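Local coordinates for nucleoprotein (Human coronavirus NL63, PDB 5N4K) that probably packages the viral RNA genome into a helical ribonucleocapsid, the chain here being the N-terminal, RNA-binding domain of the longer nucleocapsid protein, at residues L51-K56 with G64-Q69; G94-L99 with D106-V111. All coordinates share one frame; numbering follows the deposited sequence.

How the contacts relate
Contacts 1 and 2 follow one another along the chain, and their centres lie about 10 Å apart. Their common element is the antiparallel sheet: strand 63-73 carries Trp66, and its neighbour, strand 108-112, carries Val108 and Trp110. Trp66 N lies 2.8 Å from Val109 O and Val68 N 2.8 Å from Gly107 O, both probable hydrogen bonds that tie the two contacts through the sheet. Alternating residues of strand 63-73 divide the work, Trp66 turning to the loop of contact 1 while Tyr65 and Asn67 meet the 94-99 turns of contact 2. A sulfate, probably from the crystallisation liquor, sits at Gln69, and another comes within about 3 Å of the Trp110 side chain, nearest atoms.

Contact 1: L51-K56 with G64-Q69; sequences LVPIGK and GYWNVQ. With SO4 (sulfate ion), chain F.
Leu51 O accepts a hydrogen bond from Trp66 NE1 at 2.9 Å, a loop carbonyl thereby satisfying the indole N-H inside the domain. The N-H...O angle is 161°, and the donor approaches close to the line of the carbonyl bond. The oxygen sits at the ring edge, only 6° out of the indole plane. The Trp66 side chain leaves the strand with CG beside the backbone N and anti to the carbonyl carbon (chi1 -67°), and the indole extends from the sheet to the loop.

Two apolar groups flank this polar bond. Leu51 crosses the tryptophan at about a right angle and brings CD2 to 4.1 Å from Trp66 CZ2. Pro53 runs past the indole in the opposite direction and approaches it obliquely, its CD also 4.1 Å from Trp66 CZ2. Leu51 CD2 and Pro53 CD lie on opposite sides of the indole plane. Phe88, on strand 80-90, meets Trp66 edge-to-face, and Leu35, on strand 35-37, touches both Trp66 and Leu51.

Further along strand 63-73, away from the loop, Gln69, its chain extended, offers NE2 to a sulfate, 3.2 Å from SO4 O3, with a second, weak bond to SO4 O2. Lys85 and Arg71 also bind this anion, while Gln69 OE1 is engaged by His87.

The bond from Trp66 to the Leu51 carbonyl is how this chain joins the 51-56 loop to strand 63-73, within the antiparallel sheet packed among long loops that is characteristic of the coronavirus nucleocapsid N-terminal domain.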
ATOM      1  N   LEU A  51       6.591  14.165 -13.046  1.00 11.36           N
ATOM      2  CA  LEU A  51       6.471  14.808 -11.703  1.00 11.71           C
ATOM      3  C   LEU A  51       7.316  14.010 -10.740  1.00 11.77           C
ATOM      4  O   LEU A  51       6.800  13.235  -9.894  1.00 12.15           O
ATOM      5  CB  LEU A  51       5.050  14.891 -11.322  1.00 13.21           C
ATOM      6  CG  LEU A  51       4.843  15.795 -10.035  1.00 14.42           C
ATOM      7  CD1 LEU A  51       4.990  17.269 -10.412  1.00 15.45           C
ATOM      8  CD2 LEU A  51       3.522  15.582  -9.384  1.00 14.60           C
ATOM      9  N   VAL A  52       8.631  14.238 -10.766  1.00 11.01           N
ATOM     10  CA  VAL A  52       9.614  13.631  -9.898  1.00 11.22           C
ATOM     11  C   VAL A  52      10.175  14.694  -8.930  1.00 12.33           C
ATOM     12  O   VAL A  52      10.765  15.672  -9.433  1.00 12.65           O
ATOM     13  CB  VAL A  52      10.798  12.949 -10.661  1.00 10.22           C
ATOM     14  CG1 VAL A  52      11.691  12.258  -9.727  1.00 11.58           C
ATOM     15  CG2 VAL A  52      10.292  12.000 -11.760  1.00 12.20           C
ATOM     16  N   PRO A  53      10.077  14.488  -7.606  1.00 11.57           N
ATOM     17  CA  PRO A  53      10.703  15.468  -6.686  1.00 12.65           C
ATOM     18  C   PRO A  53      12.133  15.608  -6.962  1.00 12.68           C
ATOM     19  O   PRO A  53      12.849  14.710  -7.324  1.00 15.25           O
ATOM     20  CB  PRO A  53      10.501  14.852  -5.314  1.00 14.02           C
ATOM     21  CG  PRO A  53       9.345  13.982  -5.458  1.00 12.11           C
ATOM     22  CD  PRO A  53       9.356  13.429  -6.890  1.00 11.30           C
ATOM     23  N   ILE A  54      12.642  16.826  -6.752  1.00 14.21           N
ATOM     24  CA  ILE A  54      14.055  17.146  -6.956  1.00 14.46           C
ATOM     25  C   ILE A  54      14.922  16.955  -5.683  1.00 15.08           C
ATOM     26  O   ILE A  54      14.413  17.176  -4.622  1.00 19.59           O
ATOM     27  CB  ILE A  54      14.168  18.657  -7.412  1.00 15.87           C
ATOM     28  CG1 ILE A  54      13.486  18.875  -8.777  1.00 17.78           C
ATOM     29  CG2 ILE A  54      15.604  19.152  -7.438  1.00 18.40           C
ATOM     30  CD1 ILE A  54      13.155  20.329  -9.053  1.00 19.96           C
ATOM     31  N   GLY A  55      16.152  16.513  -5.850  1.00 16.74           N
ATOM     32  CA  GLY A  55      17.249  16.655  -4.841  1.00 20.20           C
ATOM     33  C   GLY A  55      17.917  15.400  -4.309  1.00 18.90           C
ATOM     34  O   GLY A  55      18.720  15.485  -3.404  1.00 18.70           O
ATOM     35  N   LYS A  56      17.611  14.199  -4.873  1.00 15.00           N
ATOM     36  CA  LYS A  56      18.318  12.982  -4.518  1.00 14.99           C
ATOM     37  C   LYS A  56      18.629  12.226  -5.801  1.00 16.06           C
ATOM     38  O   LYS A  56      17.838  12.255  -6.711  1.00 16.53           O
ATOM     39  CB  LYS A  56      17.509  12.084  -3.598  1.00 14.15           C
ATOM     40  CG  LYS A  56      16.979  12.697  -2.312  1.00 17.49           C
ATOM     41  CD  LYS A  56      16.213  11.714  -1.416  1.00 17.87           C
ATOM     42  CE  LYS A  56      16.890  10.412  -1.167  1.00 20.70           C
ATOM     43  NZ  LYS A  56      17.930  10.510  -0.135  1.00 22.27           N
ATOM     44  N   GLY A  64      10.274   6.943 -10.682  1.00  9.45           N
ATOM     45  CA  GLY A  64       9.629   6.209  -9.619  1.00  9.69           C
ATOM     46  C   GLY A  64       8.156   6.265  -9.794  1.00 10.16           C
ATOM     47  O   GLY A  64       7.612   6.275 -10.892  1.00  9.32           O
ATOM     48  N   TYR A  65       7.462   6.250  -8.636  1.00  9.53           N
ATOM     49  CA  TYR A  65       5.997   6.228  -8.656  1.00  9.57           C
ATOM     50  C   TYR A  65       5.388   6.998  -7.488  1.00  8.94           C
ATOM     51  O   TYR A  65       6.034   7.150  -6.445  1.00 10.06           O
ATOM     52  CB  TYR A  65       5.407   4.737  -8.657  1.00  9.23           C
ATOM     53  CG  TYR A  65       5.881   3.925  -7.450  1.00  9.06           C
ATOM     54  CD1 TYR A  65       7.106   3.286  -7.414  1.00  9.31           C
ATOM     55  CD2 TYR A  65       5.091   3.839  -6.297  1.00  9.17           C
ATOM     56  CE1 TYR A  65       7.533   2.533  -6.303  1.00 10.03           C
ATOM     57  CE2 TYR A  65       5.495   3.112  -5.217  1.00  9.72           C
ATOM     58  CZ  TYR A  65       6.702   2.488  -5.203  1.00  9.32           C
ATOM     59  OH  TYR A  65       7.121   1.845  -4.057  1.00  9.45           O
ATOM     60  N   TRP A  66       4.156   7.425  -7.726  1.00  9.06           N
ATOM     61  CA  TRP A  66       3.259   7.959  -6.677  1.00  9.11           C
ATOM     62  C   TRP A  66       2.264   6.883  -6.315  1.00 11.34           C
ATOM     63  O   TRP A  66       1.627   6.339  -7.162  1.00 11.95           O
ATOM     64  CB  TRP A  66       2.594   9.217  -7.145  1.00 10.15           C
ATOM     65  CG  TRP A  66       3.486  10.378  -7.352  1.00  9.85           C
ATOM     66  CD1 TRP A  66       4.157  10.704  -8.503  1.00 11.53           C
ATOM     67  CD2 TRP A  66       3.872  11.378  -6.393  1.00  9.46           C
ATOM     68  NE1 TRP A  66       4.880  11.813  -8.339  1.00 10.91           N
ATOM     69  CE2 TRP A  66       4.752  12.256  -7.046  1.00 10.50           C
ATOM     70  CE3 TRP A  66       3.593  11.571  -5.057  1.00 10.16           C
ATOM     71  CZ2 TRP A  66       5.311  13.357  -6.386  1.00 10.86           C
ATOM     72  CZ3 TRP A  66       4.161  12.662  -4.375  1.00 11.53           C
ATOM     73  CH2 TRP A  66       5.004  13.511  -5.035  1.00 10.88           C
ATOM     74  N   ASN A  67       2.166   6.592  -5.031  1.00 10.52           N
ATOM     75  CA  ASN A  67       1.272   5.536  -4.510  1.00 11.01           C
ATOM     76  C   ASN A  67       0.029   6.229  -3.873  1.00  9.71           C
ATOM     77  O   ASN A  67       0.196   7.055  -2.973  1.00 11.31           O
ATOM     78  CB  ASN A  67       2.000   4.714  -3.436  1.00 11.98           C
ATOM     79  CG  ASN A  67       1.364   3.408  -3.188  1.00 12.55           C
ATOM     80  OD1 ASN A  67       0.908   2.768  -4.103  1.00 15.74           O
ATOM     81  ND2 ASN A  67       1.360   3.019  -1.930  1.00 16.37           N
ATOM     82  N   VAL A  68      -1.110   5.888  -4.355  1.00 11.03           N
ATOM     83  CA  VAL A  68      -2.360   6.461  -3.847  1.00 12.13           C
ATOM     84  C   VAL A  68      -2.768   5.870  -2.533  1.00 14.93           C
ATOM     85  O   VAL A  68      -2.804   4.631  -2.395  1.00 17.06           O
ATOM     86  CB  VAL A  68      -3.438   6.317  -4.915  1.00 13.39           C
ATOM     87  CG1 VAL A  68      -4.824   6.785  -4.422  1.00 15.84           C
ATOM     88  CG2 VAL A  68      -3.125   6.960  -6.234  1.00 14.33           C
ATOM     89  N   GLN A  69      -3.133   6.749  -1.616  1.00 15.36           N
ATOM     90  CA  GLN A  69      -3.727   6.435  -0.288  1.00 17.78           C
ATOM     91  C   GLN A  69      -5.200   6.944  -0.331  1.00 17.07           C
ATOM     92  O   GLN A  69      -5.408   8.160  -0.399  1.00 18.24           O
ATOM     93  CB  GLN A  69      -2.917   7.196   0.769  1.00 18.82           C
ATOM     94  CG  GLN A  69      -3.379   7.053   2.253  1.00 22.95           C
ATOM     95  CD  GLN A  69      -2.923   8.102   3.218  1.00 26.24           C
ATOM     96  OE1 GLN A  69      -1.960   8.856   3.007  1.00 28.02           O
ATOM     97  NE2 GLN A  69      -3.603   8.143   4.368  1.00 31.11           N
TER
HETATM   98  S   SO4 F 404      -4.412  10.988   6.852  0.60 36.72           S
HETATM   99  O1  SO4 F 404      -5.875  11.020   6.653  0.60 37.14           O
HETATM  100  O2  SO4 F 404      -3.665  11.225   5.606  0.60 36.49           O
HETATM  101  O3  SO4 F 404      -4.136   9.583   7.155  0.60 38.61           O
HETATM  102  O4  SO4 F 404      -3.896  11.978   7.839  0.60 35.76           O

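Contact 2: G94-L99 with D106-V111; sequences GPHKDL and DGVVWV
Leu99 and Trp110 cross at about a right angle, the leucine meeting the indole at its edge: Leu99 CB lies near the ring plane, 3.8 Å from Trp110 CH2, and Leu99 CD1 comes 3.9 Å from Trp110 CZ2. Two residues earlier on the strand, Val108 takes a different position on the same indole, with CG1 lying 3.5 Å above one face, offset toward the rim. Edge and face of the tryptophan thus serve different neighbours.

Val108 divides its branches. With CG1 anti to the backbone N (chi1 178°), CG2 is turned beside that nitrogen and reaches the imidazole of His96, 3.5 Å from NE2 and 3.6 Å from CD2. This methyl packs obliquely against the NE2-CD2 side of the ring, and His96 NE2 also has a weak hydrogen bond to Asn67 OD1.

Two overlapping type I beta turns, Gly94 to Lys97 and His96 to Leu99, present His96 and Leu99. The second is closed by Leu99 N bonding to His96 O at 3.1 Å. In this way the loop following strand 80-90 folds back against strand 108-112, the outermost strand on that side of the sheet within this chain of the RNA-binding domain.

Tyr65, from the adjacent strand 63-73, meets Trp110 edge-to-face and bonds through its hydroxyl to His96 N. At the subunit interface His96 meets His96 of the second subunit, while Leu99 packs on Asp98 of that chain.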
ATOM      1  N   GLY A  94      10.278   1.541  -1.719  1.00 11.41           N
ATOM      2  CA  GLY A  94       8.889   1.751  -1.242  1.00 10.25           C
ATOM      3  C   GLY A  94       8.067   0.490  -1.184  1.00 10.45           C
ATOM      4  O   GLY A  94       8.596  -0.626  -1.291  1.00 13.03           O
ATOM      5  N   PRO A  95       6.768   0.652  -0.967  1.00 10.66           N
ATOM      6  CA  PRO A  95       5.829  -0.501  -0.848  1.00 11.18           C
ATOM      7  C   PRO A  95       5.764  -1.309  -2.067  1.00 11.56           C
ATOM      8  O   PRO A  95       5.371  -2.494  -2.010  1.00 13.44           O
ATOM      9  CB  PRO A  95       4.518   0.171  -0.493  1.00 12.55           C
ATOM     10  CG  PRO A  95       4.613   1.575  -1.018  1.00 13.44           C
ATOM     11  CD  PRO A  95       6.047   1.936  -0.836  1.00 10.96           C
ATOM     12  N   HIS A  96       6.077  -0.763  -3.261  1.00 10.12           N
ATOM     13  CA  HIS A  96       6.072  -1.461  -4.558  1.00 10.84           C
ATOM     14  C   HIS A  96       7.470  -1.555  -5.121  1.00 10.76           C
ATOM     15  O   HIS A  96       7.661  -1.440  -6.337  1.00 10.95           O
ATOM     16  CB  HIS A  96       5.115  -0.797  -5.543  1.00 11.13           C
ATOM     17  CG  HIS A  96       3.712  -0.731  -5.062  1.00 10.61           C
ATOM     18  ND1 HIS A  96       2.950  -1.869  -4.863  1.00 12.50           N
ATOM     19  CD2 HIS A  96       2.925   0.302  -4.690  1.00 12.39           C
ATOM     20  CE1 HIS A  96       1.747  -1.508  -4.433  1.00 13.53           C
ATOM     21  NE2 HIS A  96       1.698  -0.211  -4.348  1.00 14.66           N
ATOM     22  N   LYS A  97       8.435  -1.917  -4.254  1.00 12.33           N
ATOM     23  CA  LYS A  97       9.817  -2.039  -4.684  0.50 11.68           C
ATOM     24  C   LYS A  97      10.034  -3.128  -5.717  1.00 11.40           C
ATOM     25  O   LYS A  97      11.015  -3.053  -6.447  1.00 14.13           O
ATOM     26  CB  LYS A  97      10.800  -2.251  -3.505  0.50 12.56           C
ATOM     27  CG  LYS A  97      10.738  -3.630  -2.860  0.50 13.69           C
ATOM     28  CD  LYS A  97      11.707  -3.744  -1.681  0.50 18.50           C
ATOM     29  CE  LYS A  97      13.172  -3.753  -2.114  0.50 22.15           C
ATOM     30  NZ  LYS A  97      14.189  -4.145  -1.072  0.50 26.78           N
ATOM     31  N   ASP A  98       9.105  -4.054  -5.819  1.00 11.02           N
ATOM     32  CA  ASP A  98       9.078  -5.229  -6.659  0.50 11.75           C
ATOM     33  C   ASP A  98       8.642  -4.962  -8.071  1.00 12.27           C
ATOM     34  O   ASP A  98       8.797  -5.777  -8.976  1.00 13.70           O
ATOM     35  CB  ASP A  98       8.107  -6.297  -6.084  0.50 11.00           C
ATOM     36  CG  ASP A  98       6.623  -5.809  -6.053  0.50 11.86           C
ATOM     37  OD1 ASP A  98       5.808  -6.457  -6.738  0.50 13.86           O
ATOM     38  OD2 ASP A  98       6.230  -4.893  -5.334  0.50 11.47           O
ATOM     39  N   LEU A  99       7.928  -3.851  -8.259  1.00 10.73           N
ATOM     40  CA  LEU A  99       7.399  -3.498  -9.572  1.00 11.17           C
ATOM     41  C   LEU A  99       8.459  -2.927 -10.498  1.00 11.23           C
ATOM     42  O   LEU A  99       9.221  -2.086 -10.127  1.00 12.20           O
ATOM     43  CB  LEU A  99       6.237  -2.524  -9.477  1.00 10.98           C
ATOM     44  CG  LEU A  99       4.952  -3.011  -8.806  1.00 11.66           C
ATOM     45  CD1 LEU A  99       3.918  -1.899  -8.753  1.00 12.89           C
ATOM     46  CD2 LEU A  99       4.410  -4.295  -9.363  1.00 12.45           C
ATOM     47  N   ASP A 106      -3.241  -0.872  -9.706  1.00 15.30           N
ATOM     48  CA  ASP A 106      -4.148   0.209  -9.521  1.00 15.45           C
ATOM     49  C   ASP A 106      -3.729   1.043  -8.330  1.00 12.79           C
ATOM     50  O   ASP A 106      -3.377   0.512  -7.260  1.00 13.60           O
ATOM     51  CB  ASP A 106      -5.606  -0.282  -9.338  1.00 19.41           C
ATOM     52  CG  ASP A 106      -6.185  -0.865 -10.639  1.00 24.28           C
ATOM     53  OD1 ASP A 106      -5.767  -0.455 -11.726  1.00 23.06           O
ATOM     54  OD2 ASP A 106      -7.098  -1.695 -10.495  1.00 31.41           O
ATOM     55  N   GLY A 107      -3.733   2.356  -8.451  1.00 12.42           N
ATOM     56  CA  GLY A 107      -3.286   3.269  -7.430  1.00 13.06           C
ATOM     57  C   GLY A 107      -1.828   3.603  -7.522  1.00 12.45           C
ATOM     58  O   GLY A 107      -1.269   4.324  -6.687  1.00 16.41           O
ATOM     59  N   VAL A 108      -1.103   3.068  -8.488  1.00 10.67           N
ATOM     60  CA  VAL A 108       0.322   3.346  -8.665  1.00 11.10           C
ATOM     61  C   VAL A 108       0.463   4.165  -9.941  1.00  9.65           C
ATOM     62  O   VAL A 108       0.077   3.760 -11.045  1.00 12.25           O
ATOM     63  CB  VAL A 108       1.177   2.054  -8.753  1.00 11.08           C
ATOM     64  CG1 VAL A 108       2.627   2.357  -8.973  1.00 11.74           C
ATOM     65  CG2 VAL A 108       0.854   1.264  -7.432  1.00 11.76           C
ATOM     66  N   VAL A 109       1.047   5.356  -9.811  1.00 10.12           N
ATOM     67  CA  VAL A 109       1.134   6.289 -10.912  1.00 10.66           C
ATOM     68  C   VAL A 109       2.596   6.533 -11.224  1.00 10.87           C
ATOM     69  O   VAL A 109       3.381   7.008 -10.370  1.00 10.43           O
ATOM     70  CB  VAL A 109       0.443   7.619 -10.602  1.00 11.86           C
ATOM     71  CG1 VAL A 109       0.573   8.576 -11.827  1.00 12.46           C
ATOM     72  CG2 VAL A 109      -0.988   7.386 -10.255  1.00 13.16           C
ATOM     73  N   TRP A 110       3.101   6.245 -12.447  1.00  9.59           N
ATOM     74  CA  TRP A 110       4.501   6.258 -12.766  1.00 10.16           C
ATOM     75  C   TRP A 110       5.032   7.588 -13.297  1.00  8.79           C
ATOM     76  O   TRP A 110       4.325   8.248 -14.116  1.00 10.90           O
ATOM     77  CB  TRP A 110       4.721   5.137 -13.785  1.00 11.08           C
ATOM     78  CG  TRP A 110       4.381   3.767 -13.196  1.00 10.78           C
ATOM     79  CD1 TRP A 110       3.212   3.078 -13.336  1.00 11.81           C
ATOM     80  CD2 TRP A 110       5.244   2.993 -12.399  1.00 10.81           C
ATOM     81  NE1 TRP A 110       3.334   1.874 -12.672  1.00 12.04           N
ATOM     82  CE2 TRP A 110       4.541   1.783 -12.085  1.00 10.60           C
ATOM     83  CE3 TRP A 110       6.496   3.187 -11.871  1.00 10.85           C
ATOM     84  CZ2 TRP A 110       5.139   0.849 -11.254  1.00 12.21           C
ATOM     85  CZ3 TRP A 110       7.111   2.216 -11.095  1.00 11.94           C
ATOM     86  CH2 TRP A 110       6.381   1.038 -10.819  1.00 12.02           C
ATOM     87  N   VAL A 111       6.233   7.914 -12.900  1.00  9.40           N
ATOM     88  CA  VAL A 111       6.836   9.208 -13.302  1.00 10.57           C
ATOM     89  C   VAL A 111       8.272   9.000 -13.593  1.00  9.42           C
ATOM     90  O   VAL A 111       8.998   8.187 -13.005  1.00  9.73           O
ATOM     91  CB  VAL A 111       6.642  10.296 -12.204  1.00  9.34           C
ATOM     92  CG1 VAL A 111       5.196  10.758 -12.141  1.00 10.54           C
ATOM     93  CG2 VAL A 111       7.194   9.815 -10.858  1.00  9.92           C
TER